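Local coordinates for protein restriction endonuclease PacI (Pseudomonas alcaligenes, PDB 3M7K) that cleaves DNA at a rare eight-base-pair target site, acting as an HNH restriction endonuclease with a beta-beta-alpha-metal active site, at residues 21-25 with 26-30; 44-48 with 49-53; 61-64 with 65-68; 119-122 with 123-126; 131-134 with 135-139. All blocks are in the same frame, centred on the assembly; numbering follows the deposited sequence. Where two conformers were deposited one is given.

Contact 1. Residues 21-25 with 26-30; sequences SKMCK and GCMTW. With PT (platinum (II) ion), chain G; ZN (zinc ion), chain E; nucleotides of chain C.
Cys-24 and Cys-27 form the second CxxC half of a four-cysteine zinc site, placed at the N-terminal turn of helix 25-40. Cys-24 SG and Cys-27 SG each lie 2.3 Å from the zinc ion. Cys-24 is also the N-cap: its sulfur sits between its own backbone N and carbonyl carbon (chi1 77°), and Cys-24 SG accepts from Cys-27 N at 3.4 Å, so one atom both binds metal and caps the helix. A second metal, a platinum ion, is pinched by two thioethers at 2.0 Å from Met-23 SD and 2.1 Å from Met-28 SD; it is probably a heavy-atom additive. Met-28 SD also faces the bound DNA, 3.5 Å from C8 of DA3 of chain C, while Ser-21 N makes a weak bond to a phosphate oxygen of DG4 of chain C. One turn on, Lys-25 O is gripped twice by Thr-29, whose OG1 (2.9 Å from Lys-25 O) and N come from opposite faces of the carbonyl plane. Lys-25 NZ forms a salt bridge with Glu-70. Cys-4 and Cys-7, at the connection between strands 2-3 and 10-11, complete the zinc site, and Lys-48 and Phe-51 of helix 48-55 pack on Cys-27 and Thr-29, respectively.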
loop_
_atom_site.group_PDB
_atom_site.type_symbol
_atom_site.label_atom_id
_atom_site.label_comp_id
_atom_site.label_asym_id
_atom_site.label_seq_id
_atom_site.Cartn_x
_atom_site.Cartn_y
_atom_site.Cartn_z
ATOM N N SER A 21 8.788 -2.895 26.569
ATOM C CA SER A 21 9.944 -2.062 26.185
ATOM C C SER A 21 10.269 -1.001 27.246
ATOM O O SER A 21 9.361 -0.385 27.826
ATOM C CB SER A 21 9.724 -1.375 24.823
ATOM O OG SER A 21 9.956 -2.259 23.732
ATOM N N LYS A 22 11.567 -0.805 27.487
ATOM C CA LYS A 22 12.071 0.199 28.438
ATOM C C LYS A 22 12.513 1.499 27.744
ATOM O O LYS A 22 12.616 2.546 28.392
ATOM C CB LYS A 22 13.236 -0.374 29.252
ATOM C CG LYS A 22 12.856 -1.527 30.176
ATOM C CD LYS A 22 14.100 -2.278 30.653
ATOM C CE LYS A 22 13.742 -3.399 31.626
ATOM N NZ LYS A 22 14.954 -4.112 32.131
ATOM N N MET A 23 12.791 1.416 26.439
ATOM C CA MET A 23 13.154 2.580 25.613
ATOM C C MET A 23 11.933 3.482 25.315
ATOM O O MET A 23 10.819 2.979 25.138
ATOM C CB MET A 23 13.871 2.136 24.298
ATOM C CG MET A 23 13.225 0.965 23.489
ATOM S SD MET A 23 14.087 0.433 21.929
ATOM C CE MET A 23 15.662 -0.046 22.658
ATOM N N CYS A 24 12.131 4.801 25.283
ATOM C CA CYS A 24 11.068 5.697 24.848
ATOM C C CYS A 24 10.856 5.575 23.315
ATOM O O CYS A 24 11.686 4.982 22.602
ATOM C CB CYS A 24 11.358 7.141 25.251
ATOM S SG CYS A 24 12.576 8.007 24.236
ATOM N N LYS A 25 9.756 6.141 22.821
ATOM C CA LYS A 25 9.430 6.052 21.391
ATOM C C LYS A 25 10.528 6.718 20.541
ATOM O O LYS A 25 10.872 6.226 19.479
ATOM C CB LYS A 25 8.052 6.671 21.087
ATOM C CG LYS A 25 6.839 5.901 21.680
ATOM C CD LYS A 25 5.559 6.743 21.594
ATOM C CE LYS A 25 4.301 5.941 21.918
ATOM N NZ LYS A 25 3.084 6.806 21.787
ATOM N N GLY A 26 11.075 7.834 21.020
ATOM C CA GLY A 26 12.131 8.559 20.292
ATOM C C GLY A 26 13.391 7.733 20.129
ATOM O O GLY A 26 14.003 7.682 19.038
ATOM N N CYS A 27 13.779 7.064 21.209
ATOM C CA CYS A 27 14.974 6.224 21.189
ATOM C C CYS A 27 14.782 4.999 20.293
ATOM O O CYS A 27 15.675 4.643 19.522
ATOM C CB CYS A 27 15.367 5.796 22.607
ATOM S SG CYS A 27 16.190 7.084 23.616
ATOM N N MET A 28 13.629 4.352 20.405
ATOM C CA MET A 28 13.330 3.179 19.580
ATOM C C MET A 28 13.212 3.589 18.108
ATOM O O MET A 28 13.733 2.902 17.231
ATOM C CB MET A 28 12.072 2.464 20.095
ATOM C CG MET A 28 11.568 1.281 19.264
ATOM S SD MET A 28 12.320 -0.320 19.638
ATOM C CE MET A 28 13.905 -0.195 18.783
ATOM N N THR A 29 12.552 4.715 17.831
ATOM C CA THR A 29 12.439 5.165 16.444
ATOM C C THR A 29 13.816 5.549 15.873
ATOM O O THR A 29 14.121 5.208 14.737
ATOM C CB THR A 29 11.394 6.267 16.257
ATOM O OG1 THR A 29 10.129 5.767 16.698
ATOM C CG2 THR A 29 11.259 6.629 14.791
ATOM N N TRP A 30 14.654 6.206 16.670
ATOM C CA TRP A 30 16.018 6.510 16.223
ATOM C C TRP A 30 16.833 5.253 15.918
ATOM O O TRP A 30 17.535 5.202 14.894
ATOM C CB TRP A 30 16.774 7.393 17.229
ATOM C CG TRP A 30 18.257 7.506 16.910
ATOM C CD1 TRP A 30 19.291 6.955 17.617
ATOM C CD2 TRP A 30 18.850 8.181 15.792
ATOM N NE1 TRP A 30 20.494 7.265 17.020
ATOM C CE2 TRP A 30 20.254 8.016 15.901
ATOM C CE3 TRP A 30 18.333 8.912 14.709
ATOM C CZ2 TRP A 30 21.153 8.559 14.970
ATOM C CZ3 TRP A 30 19.226 9.467 13.792
ATOM C CH2 TRP A 30 20.620 9.291 13.933
HETATM PT PT PT G . 12.721 -1.005 21.586
HETATM ZN ZN ZN E . 14.659 7.759 25.191
ATOM P P DG C 4 6.109 -3.148 23.036
ATOM O OP1 DG C 4 4.720 -2.664 23.094
ATOM O OP2 DG C 4 7.127 -2.369 23.756
ATOM O "O5'" DG C 4 6.219 -4.652 23.562
ATOM C "C5'" DG C 4 5.973 -5.718 22.665
ATOM C "C4'" DG C 4 7.245 -6.467 22.313
ATOM O "O4'" DG C 4 8.255 -5.602 21.766
ATOM C "C3'" DG C 4 7.964 -7.143 23.471
ATOM O "O3'" DG C 4 7.559 -8.495 23.485
ATOM C "C2'" DG C 4 9.460 -6.979 23.165
ATOM C "C1'" DG C 4 9.406 -6.412 21.760
ATOM N N9 DG C 4 10.504 -5.586 21.276
ATOM C C8 DG C 4 10.767 -4.261 21.544
ATOM N N7 DG C 4 11.819 -3.806 20.918
ATOM C C5 DG C 4 12.270 -4.896 20.192
ATOM C C6 DG C 4 13.366 -5.026 19.320
ATOM O O6 DG C 4 14.176 -4.161 18.994
ATOM N N1 DG C 4 13.470 -6.310 18.780
ATOM C C2 DG C 4 12.607 -7.349 19.052
ATOM N N2 DG C 4 12.846 -8.521 18.445
ATOM N N3 DG C 4 11.572 -7.242 19.871
ATOM C C4 DG C 4 11.470 -5.996 20.399
ATOM P P DA C 3 6.477 0.773 17.031
ATOM O OP1 DA C 3 5.152 1.415 17.218
ATOM O OP2 DA C 3 7.709 1.599 17.144
ATOM O "O5'" DA C 3 6.653 -0.435 18.031
ATOM C "C5'" DA C 3 5.543 -1.138 18.552
ATOM C "C4'" DA C 3 6.021 -2.355 19.347
ATOM O "O4'" DA C 3 7.027 -3.056 18.574
ATOM C "C3'" DA C 3 6.713 -2.085 20.682
ATOM O "O3'" DA C 3 6.586 -3.237 21.506
ATOM C "C2'" DA C 3 8.176 -1.908 20.284
ATOM C "C1'" DA C 3 8.300 -2.981 19.202
ATOM N N9 DA C 3 9.299 -2.693 18.170
ATOM C C8 DA C 3 9.674 -1.475 17.677
ATOM N N7 DA C 3 10.590 -1.547 16.737
ATOM C C5 DA C 3 10.837 -2.917 16.618
ATOM C C6 DA C 3 11.697 -3.687 15.792
ATOM N N6 DA C 3 12.535 -3.168 14.891
ATOM N N1 DA C 3 11.663 -5.031 15.918
ATOM C C2 DA C 3 10.838 -5.589 16.815
ATOM N N3 DA C 3 9.986 -4.977 17.636
ATOM C C4 DA C 3 10.038 -3.631 17.488
#

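Contact 2. Residues 44-48 with 49-53; sequences NTFTK and ATFLA
Aromatic packing joins Phe-46 to Phe-51 in a T-shaped pair, with the edge of Phe-51 directed at the face of Phe-46. The ring centroids of Phe-46 and Phe-51 are 5.7 Å apart and the planes stand at 87°; Phe-51 CD1 lies over the centre of the Phe-46 ring. Apolar contact backs this up, since Phe-46 CD2 is 3.7 Å from Phe-51 CA and 3.9 Å from Phe-51 CB. With CG of Phe-51 anti to its own backbone N (chi1 175°), the edge of its ring is carried over the Phe-46 face. Among the hydrogen bonds, Thr-47 OG1 accepts from Thr-50 N at 3.3 Å in a nearly straight bond (165°), a capping bond from Thr-47, the N-cap residue. The main chain then takes up the helical pattern: Phe-51 N reaches Thr-47 O at 2.8 Å and Leu-52 N reaches Lys-48 O at 2.9 Å. Beyond the two segments, Trp-54 meets Phe-46 edge-to-face, Pro-102 and Trp-30 also pack on it, and Lys-48 extends to Cys-27. A residue just before the N-cap that packs on the residue four places after the cap defines the hydrophobic staple, and with the Thr-47 cap it marks the start of helix 48-55.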
loop_
_atom_site.group_PDB
_atom_site.type_symbol
_atom_site.label_atom_id
_atom_site.label_comp_id
_atom_site.label_asym_id
_atom_site.label_seq_id
_atom_site.Cartn_x
_atom_site.Cartn_y
_atom_site.Cartn_z
ATOM N N ASN A 44 22.140 8.778 6.246
ATOM C CA ASN A 44 21.472 9.305 7.430
ATOM C C ASN A 44 22.255 10.506 7.958
ATOM O O ASN A 44 23.284 10.331 8.608
ATOM C CB ASN A 44 21.387 8.230 8.520
ATOM C CG ASN A 44 20.722 8.735 9.795
ATOM O OD1 ASN A 44 20.119 9.811 9.811
ATOM N ND2 ASN A 44 20.816 7.949 10.869
ATOM N N THR A 45 21.768 11.716 7.681
ATOM C CA THR A 45 22.424 12.925 8.172
ATOM C C THR A 45 21.856 13.486 9.490
ATOM O O THR A 45 22.433 14.430 10.049
ATOM C CB THR A 45 22.529 14.040 7.085
ATOM O OG1 THR A 45 21.215 14.442 6.683
ATOM C CG2 THR A 45 23.307 13.546 5.864
ATOM N N PHE A 46 20.756 12.915 10.004
ATOM C CA PHE A 46 20.335 13.171 11.395
ATOM C C PHE A 46 21.419 12.701 12.372
ATOM O O PHE A 46 22.057 11.675 12.134
ATOM C CB PHE A 46 19.080 12.370 11.765
ATOM C CG PHE A 46 17.790 12.977 11.304
ATOM C CD1 PHE A 46 17.076 12.392 10.261
ATOM C CD2 PHE A 46 17.260 14.096 11.946
ATOM C CE1 PHE A 46 15.874 12.918 9.836
ATOM C CE2 PHE A 46 16.057 14.646 11.527
ATOM C CZ PHE A 46 15.353 14.053 10.469
ATOM N N THR A 47 21.616 13.440 13.461
ATOM C CA THR A 47 22.233 12.885 14.671
ATOM C C THR A 47 21.093 12.562 15.620
ATOM O O THR A 47 19.970 13.047 15.423
ATOM C CB THR A 47 23.167 13.876 15.387
ATOM O OG1 THR A 47 22.438 15.066 15.744
ATOM C CG2 THR A 47 24.379 14.207 14.519
ATOM N N LYS A 48 21.373 11.756 16.644
ATOM C CA LYS A 48 20.335 11.381 17.613
ATOM C C LYS A 48 19.686 12.632 18.220
ATOM O O LYS A 48 18.468 12.716 18.279
ATOM C CB LYS A 48 20.863 10.455 18.717
ATOM C CG LYS A 48 19.764 10.012 19.697
ATOM C CD LYS A 48 20.185 8.811 20.557
ATOM C CE LYS A 48 18.975 8.195 21.246
ATOM N NZ LYS A 48 19.359 7.264 22.364
ATOM N N ALA A 49 20.508 13.597 18.633
ATOM C CA ALA A 49 20.028 14.864 19.228
ATOM C C ALA A 49 19.097 15.694 18.308
ATOM O O ALA A 49 18.034 16.199 18.748
ATOM C CB ALA A 49 21.228 15.725 19.726
ATOM N N THR A 50 19.510 15.840 17.049
ATOM C CA THR A 50 18.670 16.540 16.085
ATOM C C THR A 50 17.405 15.729 15.785
ATOM O O THR A 50 16.313 16.311 15.684
ATOM C CB THR A 50 19.410 16.981 14.781
ATOM O OG1 THR A 50 18.464 17.597 13.895
ATOM C CG2 THR A 50 20.018 15.812 14.055
ATOM N N PHE A 51 17.525 14.406 15.692
ATOM C CA PHE A 51 16.338 13.576 15.471
ATOM C C PHE A 51 15.334 13.713 16.599
ATOM O O PHE A 51 14.149 13.843 16.339
ATOM C CB PHE A 51 16.654 12.091 15.259
ATOM C CG PHE A 51 15.406 11.239 15.149
ATOM C CD1 PHE A 51 14.608 11.291 14.005
ATOM C CD2 PHE A 51 14.993 10.451 16.216
ATOM C CE1 PHE A 51 13.428 10.525 13.923
ATOM C CE2 PHE A 51 13.829 9.699 16.152
ATOM C CZ PHE A 51 13.043 9.733 15.003
ATOM N N LEU A 52 15.808 13.686 17.845
ATOM C CA LEU A 52 14.908 13.767 19.002
ATOM C C LEU A 52 14.186 15.106 19.052
ATOM O O LEU A 52 12.995 15.144 19.380
ATOM C CB LEU A 52 15.621 13.470 20.329
ATOM C CG LEU A 52 16.130 12.045 20.607
ATOM C CD1 LEU A 52 16.755 12.002 22.002
ATOM C CD2 LEU A 52 15.055 10.985 20.502
ATOM N N ALA A 53 14.879 16.185 18.688
ATOM C CA ALA A 53 14.227 17.495 18.607
ATOM C C ALA A 53 13.223 17.538 17.461
ATOM O O ALA A 53 12.151 18.132 17.586
ATOM C CB ALA A 53 15.262 18.631 18.460
#

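Contact 3. Residues 61-64 with 65-68; sequences RHCG and YCGI. With ZN (zinc ion), chain D.
His-62 lays its imidazole alongside the backbone of Gly-67 and Ile-68: His-62 CD2 is 3.4 Å from Gly-67 O, which sits at the ring edge near its plane, while ND1 is held by Gln-60 O. An alanine here removes the ring and is likely to leave the Gln-60 carbonyl without its donor and uncover the Gly-67 carbonyl flank of the turn. The metal lies on the other side of the turn, where the zinc ion is 2.4 Å from Cys-63 SG and 2.3 Å from Cys-66 SG. With its sulfur anti to the backbone N (chi1 170°), Cys-63 SG turns into the turn, where it accepts from Tyr-65 N at 3.4 Å and from Cys-66 N at 3.5 Å, the latter almost straight (176°). Cys-66 SG in turn accepts from Ile-68 N. These N-H donors would be expected to spread the negative charge of the thiolates. The backbone closes through Cys-63 N to Ile-68 O at 2.8 Å and Gly-67 N to Cys-63 O at 2.9 Å, the second donor standing above the carbonyl plane. Tyr-65 OH bonds Asp-92, a magnesium ligand. Such sulfur-centred N-H bonds around a CxxCG turn are characteristic of a zinc knuckle, here completed by Cys-109 and Cys-112.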
loop_
_atom_site.group_PDB
_atom_site.type_symbol
_atom_site.label_atom_id
_atom_site.label_comp_id
_atom_site.label_asym_id
_atom_site.label_seq_id
_atom_site.Cartn_x
_atom_site.Cartn_y
_atom_site.Cartn_z
ATOM N N ARG A 61 2.621 14.846 17.481
ATOM C CA ARG A 61 2.888 14.083 16.249
ATOM C C ARG A 61 1.621 13.719 15.457
ATOM O O ARG A 61 0.703 13.103 15.994
ATOM C CB ARG A 61 3.714 12.828 16.552
ATOM C CG ARG A 61 5.180 13.133 16.884
ATOM C CD ARG A 61 6.034 11.880 16.819
ATOM N NE ARG A 61 5.786 10.941 17.924
ATOM C CZ ARG A 61 6.368 11.003 19.122
ATOM N NH1 ARG A 61 7.217 11.996 19.420
ATOM N NH2 ARG A 61 6.095 10.074 20.041
ATOM N N HIS A 62 1.598 14.102 14.180
ATOM C CA HIS A 62 0.513 13.749 13.262
ATOM C C HIS A 62 1.172 13.361 11.955
ATOM O O HIS A 62 2.211 13.924 11.586
ATOM C CB HIS A 62 -0.404 14.954 12.973
ATOM C CG HIS A 62 -1.198 15.420 14.153
ATOM N ND1 HIS A 62 -0.677 16.256 15.121
ATOM C CD2 HIS A 62 -2.484 15.187 14.510
ATOM C CE1 HIS A 62 -1.599 16.499 16.033
ATOM N NE2 HIS A 62 -2.706 15.863 15.688
ATOM N N CYS A 63 0.571 12.415 11.248
ATOM C CA CYS A 63 1.093 11.982 9.967
ATOM C C CYS A 63 1.002 13.155 8.994
ATOM O O CYS A 63 -0.035 13.804 8.904
ATOM C CB CYS A 63 0.268 10.807 9.446
ATOM S SG CYS A 63 0.628 10.340 7.712
ATOM N N GLY A 64 2.084 13.421 8.279
ATOM C CA GLY A 64 2.158 14.545 7.349
ATOM C C GLY A 64 1.392 14.355 6.046
ATOM O O GLY A 64 1.319 15.284 5.237
ATOM N N TYR A 65 0.840 13.156 5.827
ATOM C CA TYR A 65 -0.008 12.896 4.672
ATOM C C TYR A 65 -1.483 12.851 5.015
ATOM O O TYR A 65 -2.264 13.568 4.394
ATOM C CB TYR A 65 0.400 11.609 3.944
ATOM C CG TYR A 65 1.779 11.728 3.369
ATOM C CD1 TYR A 65 2.832 10.950 3.858
ATOM C CD2 TYR A 65 2.049 12.677 2.366
ATOM C CE1 TYR A 65 4.116 11.078 3.326
ATOM C CE2 TYR A 65 3.324 12.825 1.844
ATOM C CZ TYR A 65 4.345 12.022 2.322
ATOM O OH TYR A 65 5.595 12.172 1.802
ATOM N N CYS A 66 -1.873 12.019 5.984
ATOM C CA CYS A 66 -3.303 11.862 6.302
ATOM C C CYS A 66 -3.762 12.659 7.515
ATOM O O CYS A 66 -4.964 12.757 7.765
ATOM C CB CYS A 66 -3.667 10.390 6.498
ATOM S SG CYS A 66 -2.987 9.644 8.014
ATOM N N GLY A 67 -2.817 13.179 8.293
ATOM C CA GLY A 67 -3.162 14.032 9.440
ATOM C C GLY A 67 -3.523 13.250 10.686
ATOM O O GLY A 67 -3.811 13.831 11.719
ATOM N N ILE A 68 -3.489 11.925 10.632
ATOM C CA ILE A 68 -3.879 11.178 11.822
ATOM C C ILE A 68 -2.889 11.458 12.971
ATOM O O ILE A 68 -1.688 11.589 12.732
ATOM C CB ILE A 68 -4.020 9.669 11.545
ATOM C CG1 ILE A 68 -4.835 9.009 12.672
ATOM C CG2 ILE A 68 -2.625 8.996 11.382
ATOM C CD1 ILE A 68 -5.324 7.638 12.332
HETATM ZN ZN ZN D . -1.029 8.613 7.441
#

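Contact 4. Residues 119-122 with 123-126; sequences IFSA and SEMD
Ser-121 and Glu-124 clasp each other by two reciprocal bonds, the tight part of this contact. Ser-121 OG, placed between its own N and carbonyl carbon (chi1 67°), accepts from Glu-124 N at 2.9 Å, and Glu-124 OE1 answers by accepting from Ser-121 N at 3.0 Å. That second donor comes from above the carboxylate plane, 36° out of it. The extended Glu-124 chain runs past the serine hydroxyl, with Glu-124 CG 3.4 Å from Ser-121 OG, and OE1 also meets the edge of the Phe-120 ring, 3.8 Å from Phe-120 CD2. Ring and carboxylate planes stand 79° apart. Helical bonds follow directly, Met-125 N to Ser-121 O and Asp-126 N to Ala-122 O, both at 2.7 Å. Met-125 carries the packed side inward to Cys-112 and Ile-115. The looser side belongs to Ser-123, exposed to solvent and modelled in two conformers, its side chain approaching Ser-121 OG through CB. Both acidic groups have further partners: Asp-126 forms a salt bridge with Arg-106, and Glu-124 OE1 with Arg-139 of the second subunit, so OE1 serves the cap and the dimer together. Mutual side-chain-to-backbone bonding between the N-cap residue and the one three places on is the capping box, here starting helix 122-139.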
loop_
_atom_site.group_PDB
_atom_site.type_symbol
_atom_site.label_atom_id
_atom_site.label_comp_id
_atom_site.label_asym_id
_atom_site.label_seq_id
_atom_site.Cartn_x
_atom_site.Cartn_y
_atom_site.Cartn_z
ATOM N N ILE A 119 6.354 4.316 -5.030
ATOM C CA ILE A 119 5.480 4.522 -6.181
ATOM C C ILE A 119 5.189 6.005 -6.387
ATOM O O ILE A 119 5.399 6.536 -7.486
ATOM C CB ILE A 119 4.129 3.778 -5.963
ATOM C CG1 ILE A 119 4.356 2.274 -5.882
ATOM C CG2 ILE A 119 3.147 4.078 -7.103
ATOM C CD1 ILE A 119 3.118 1.496 -5.362
ATOM N N PHE A 120 4.717 6.673 -5.334
ATOM C CA PHE A 120 4.166 8.042 -5.441
ATOM C C PHE A 120 5.145 9.098 -4.950
ATOM O O PHE A 120 5.881 8.866 -3.987
ATOM C CB PHE A 120 2.840 8.152 -4.642
ATOM C CG PHE A 120 1.754 7.219 -5.136
ATOM C CD1 PHE A 120 1.459 6.045 -4.461
ATOM C CD2 PHE A 120 1.073 7.497 -6.323
ATOM C CE1 PHE A 120 0.472 5.160 -4.927
ATOM C CE2 PHE A 120 0.087 6.634 -6.811
ATOM C CZ PHE A 120 -0.221 5.451 -6.106
ATOM N N SER A 121 5.148 10.268 -5.593
ATOM C CA SER A 121 5.879 11.410 -5.037
ATOM C C SER A 121 5.170 11.921 -3.793
ATOM O O SER A 121 4.008 11.561 -3.528
ATOM C CB SER A 121 5.985 12.537 -6.060
ATOM O OG SER A 121 4.696 13.079 -6.312
ATOM N N ALA A 122 5.875 12.749 -3.019
ATOM C CA ALA A 122 5.303 13.393 -1.848
ATOM C C ALA A 122 4.084 14.208 -2.272
ATOM O O ALA A 122 3.043 14.137 -1.629
ATOM C CB ALA A 122 6.353 14.271 -1.163
ATOM N N SER A 123 4.213 14.936 -3.389
ATOM C CA SER A 123 3.111 15.703 -3.949
ATOM C C SER A 123 1.902 14.824 -4.274
ATOM O O SER A 123 0.773 15.132 -3.876
ATOM C CB SER A 123 3.561 16.428 -5.213
ATOM O OG SER A 123 2.522 17.257 -5.657
ATOM N N GLU A 124 2.141 13.719 -4.994
ATOM C CA GLU A 124 1.075 12.754 -5.286
ATOM C C GLU A 124 0.499 12.202 -3.983
ATOM O O GLU A 124 -0.720 12.057 -3.842
ATOM C CB GLU A 124 1.585 11.615 -6.175
ATOM C CG GLU A 124 1.748 12.008 -7.653
ATOM C CD GLU A 124 2.601 11.043 -8.454
ATOM O OE1 GLU A 124 3.253 10.149 -7.864
ATOM O OE2 GLU A 124 2.627 11.187 -9.692
ATOM N N MET A 125 1.372 11.910 -3.028
ATOM C CA MET A 125 0.924 11.322 -1.762
ATOM C C MET A 125 0.136 12.315 -0.890
ATOM O O MET A 125 -0.744 11.904 -0.101
ATOM C CB MET A 125 2.098 10.712 -0.975
ATOM C CG MET A 125 1.625 9.828 0.192
ATOM S SD MET A 125 0.702 8.335 -0.335
ATOM C CE MET A 125 -0.176 7.887 1.180
ATOM N N ASP A 126 0.462 13.607 -0.996
ATOM C CA ASP A 126 -0.360 14.641 -0.352
ATOM C C ASP A 126 -1.824 14.431 -0.708
ATOM O O ASP A 126 -2.702 14.506 0.159
ATOM C CB ASP A 126 0.063 16.059 -0.787
ATOM C CG ASP A 126 1.297 16.543 -0.061
ATOM O OD1 ASP A 126 1.622 15.984 1.009
ATOM O OD2 ASP A 126 1.946 17.473 -0.564
#

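Contact 5. Residues 131-134 with 135-139; sequences AISK and AWHGR
Ile-132 and Trp-136 are one turn apart near the C-terminal end of helix 122-139, their side chains side by side and pointing the same way in an i to i+4 pairing. The backbone sets the spacing, with Trp-136 N bonded to Ile-132 O at 3.1 Å (159°). Along the tryptophan, Trp-136 CB is 3.7 Å from Ser-133 O. At the next atom, Trp-136 CG is 3.6 Å from Ile-132 O, which lies over a face of the indole and is shared by CD1 and CD2. Farther out the methyl takes over: Ile-132 CG2 is 3.4 Å from Trp-136 NE1 and 3.5 Å from both Trp-136 CE2 and Trp-136 CZ2, above the ring but offset to its rim. Chi1 of -56° puts Trp-136 CG beside its own backbone N, and the ring leans back along the helix onto this methyl. NE1 also lies beside the zinc ligand Cys-66, while Ile-68 and Leu-76 pack around the indole. Replacing the tryptophan by an alanine would probably leave Ile-132 CG2 without its cover and open a gap beside Cys-66. At the far rim, Arg-139 CZ lies at the indole edge, in its plane, and Trp-136 CZ3 sits 3.8 Å above the plane of the Arg-139 guanidinium, offset toward the rim.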
loop_
_atom_site.group_PDB
_atom_site.type_symbol
_atom_site.label_atom_id
_atom_site.label_comp_id
_atom_site.label_asym_id
_atom_site.label_seq_id
_atom_site.Cartn_x
_atom_site.Cartn_y
_atom_site.Cartn_z
ATOM N N ALA A 131 -7.471 11.788 0.913
ATOM C CA ALA A 131 -8.456 10.716 0.748
ATOM C C ALA A 131 -8.440 9.746 1.916
ATOM O O ALA A 131 -9.483 9.256 2.334
ATOM C CB ALA A 131 -8.235 9.976 -0.558
ATOM N N ILE A 132 -7.244 9.452 2.428
ATOM C CA ILE A 132 -7.086 8.597 3.602
ATOM C C ILE A 132 -7.645 9.286 4.856
ATOM O O ILE A 132 -8.309 8.647 5.663
ATOM C CB ILE A 132 -5.596 8.191 3.805
ATOM C CG1 ILE A 132 -5.126 7.309 2.639
ATOM C CG2 ILE A 132 -5.398 7.446 5.133
ATOM C CD1 ILE A 132 -3.607 7.252 2.471
ATOM N N SER A 133 -7.333 10.574 5.014
ATOM C CA SER A 133 -7.923 11.428 6.080
ATOM C C SER A 133 -9.460 11.364 6.101
ATOM O O SER A 133 -10.063 11.348 7.175
ATOM C CB SER A 133 -7.440 12.879 5.947
ATOM O OG SER A 133 -7.912 13.710 7.010
ATOM N N LYS A 134 -10.093 11.282 4.928
ATOM C CA LYS A 134 -11.571 11.173 4.860
ATOM C C LYS A 134 -12.039 9.825 5.396
ATOM O O LYS A 134 -13.042 9.764 6.099
ATOM C CB LYS A 134 -12.098 11.414 3.442
ATOM C CG LYS A 134 -11.882 12.834 2.967
ATOM C CD LYS A 134 -12.010 12.958 1.466
ATOM C CE LYS A 134 -12.224 14.416 1.070
ATOM N NZ LYS A 134 -12.442 14.550 -0.401
ATOM N N ALA A 135 -11.296 8.750 5.096
ATOM C CA ALA A 135 -11.589 7.447 5.708
ATOM C C ALA A 135 -11.545 7.509 7.247
ATOM O O ALA A 135 -12.451 6.997 7.918
ATOM C CB ALA A 135 -10.661 6.351 5.185
ATOM N N TRP A 136 -10.500 8.135 7.795
ATOM C CA TRP A 136 -10.370 8.243 9.252
ATOM C C TRP A 136 -11.523 9.073 9.828
ATOM O O TRP A 136 -12.205 8.624 10.760
ATOM C CB TRP A 136 -9.028 8.853 9.670
ATOM C CG TRP A 136 -7.740 8.163 9.149
ATOM C CD1 TRP A 136 -6.546 8.778 8.906
ATOM C CD2 TRP A 136 -7.538 6.771 8.835
ATOM N NE1 TRP A 136 -5.622 7.871 8.459
ATOM C CE2 TRP A 136 -6.197 6.632 8.403
ATOM C CE3 TRP A 136 -8.356 5.636 8.870
ATOM C CZ2 TRP A 136 -5.647 5.395 8.000
ATOM C CZ3 TRP A 136 -7.819 4.404 8.479
ATOM C CH2 TRP A 136 -6.473 4.295 8.045
ATOM N N HIS A 137 -11.728 10.270 9.270
ATOM C CA HIS A 137 -12.790 11.157 9.749
ATOM C C HIS A 137 -14.146 10.474 9.629
ATOM O O HIS A 137 -15.034 10.697 10.460
ATOM C CB HIS A 137 -12.775 12.490 8.998
ATOM C CG HIS A 137 -11.602 13.357 9.336
ATOM N ND1 HIS A 137 -11.022 14.214 8.425
ATOM C CD2 HIS A 137 -10.893 13.491 10.483
ATOM C CE1 HIS A 137 -10.010 14.844 8.998
ATOM N NE2 HIS A 137 -9.910 14.421 10.246
ATOM N N GLY A 138 -14.294 9.630 8.603
ATOM C CA GLY A 138 -15.494 8.814 8.430
ATOM C C GLY A 138 -15.660 7.760 9.518
ATOM O O GLY A 138 -16.785 7.411 9.886
ATOM N N ARG A 139 -14.550 7.264 10.050
ATOM C CA ARG A 139 -14.589 6.280 11.141
ATOM C C ARG A 139 -14.676 6.921 12.540
ATOM O O ARG A 139 -14.792 6.212 13.543
ATOM C CB ARG A 139 -13.361 5.370 11.074
ATOM C CG ARG A 139 -13.334 4.477 9.826
ATOM C CD ARG A 139 -12.165 3.537 9.881
ATOM N NE ARG A 139 -11.897 2.881 8.607
ATOM C CZ ARG A 139 -10.966 1.947 8.448
ATOM N NH1 ARG A 139 -10.229 1.567 9.485
ATOM N NH2 ARG A 139 -10.754 1.400 7.258
#

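From the N terminus the five contacts run in series, each within one continuous stretch, so none encloses or crosses another. Contact 1 turns the chain into helix 25-40 and contact 2 into helix 48-55; they touch where Trp-30 meets Phe-46 and Lys-48 meets Cys-27, tying the first zinc site to helix 48-55. Contact 3 closes a tight turn at the other zinc site and meets contact 1 through Lys-25 and Arg-61. Contacts 4 and 5 lie at the start and towards the end of helix 122-139, where Tyr-65 packs on Met-125 and Cys-66 on Trp-136. Both also touch the second subunit, joining metal-bound core to dimer interface.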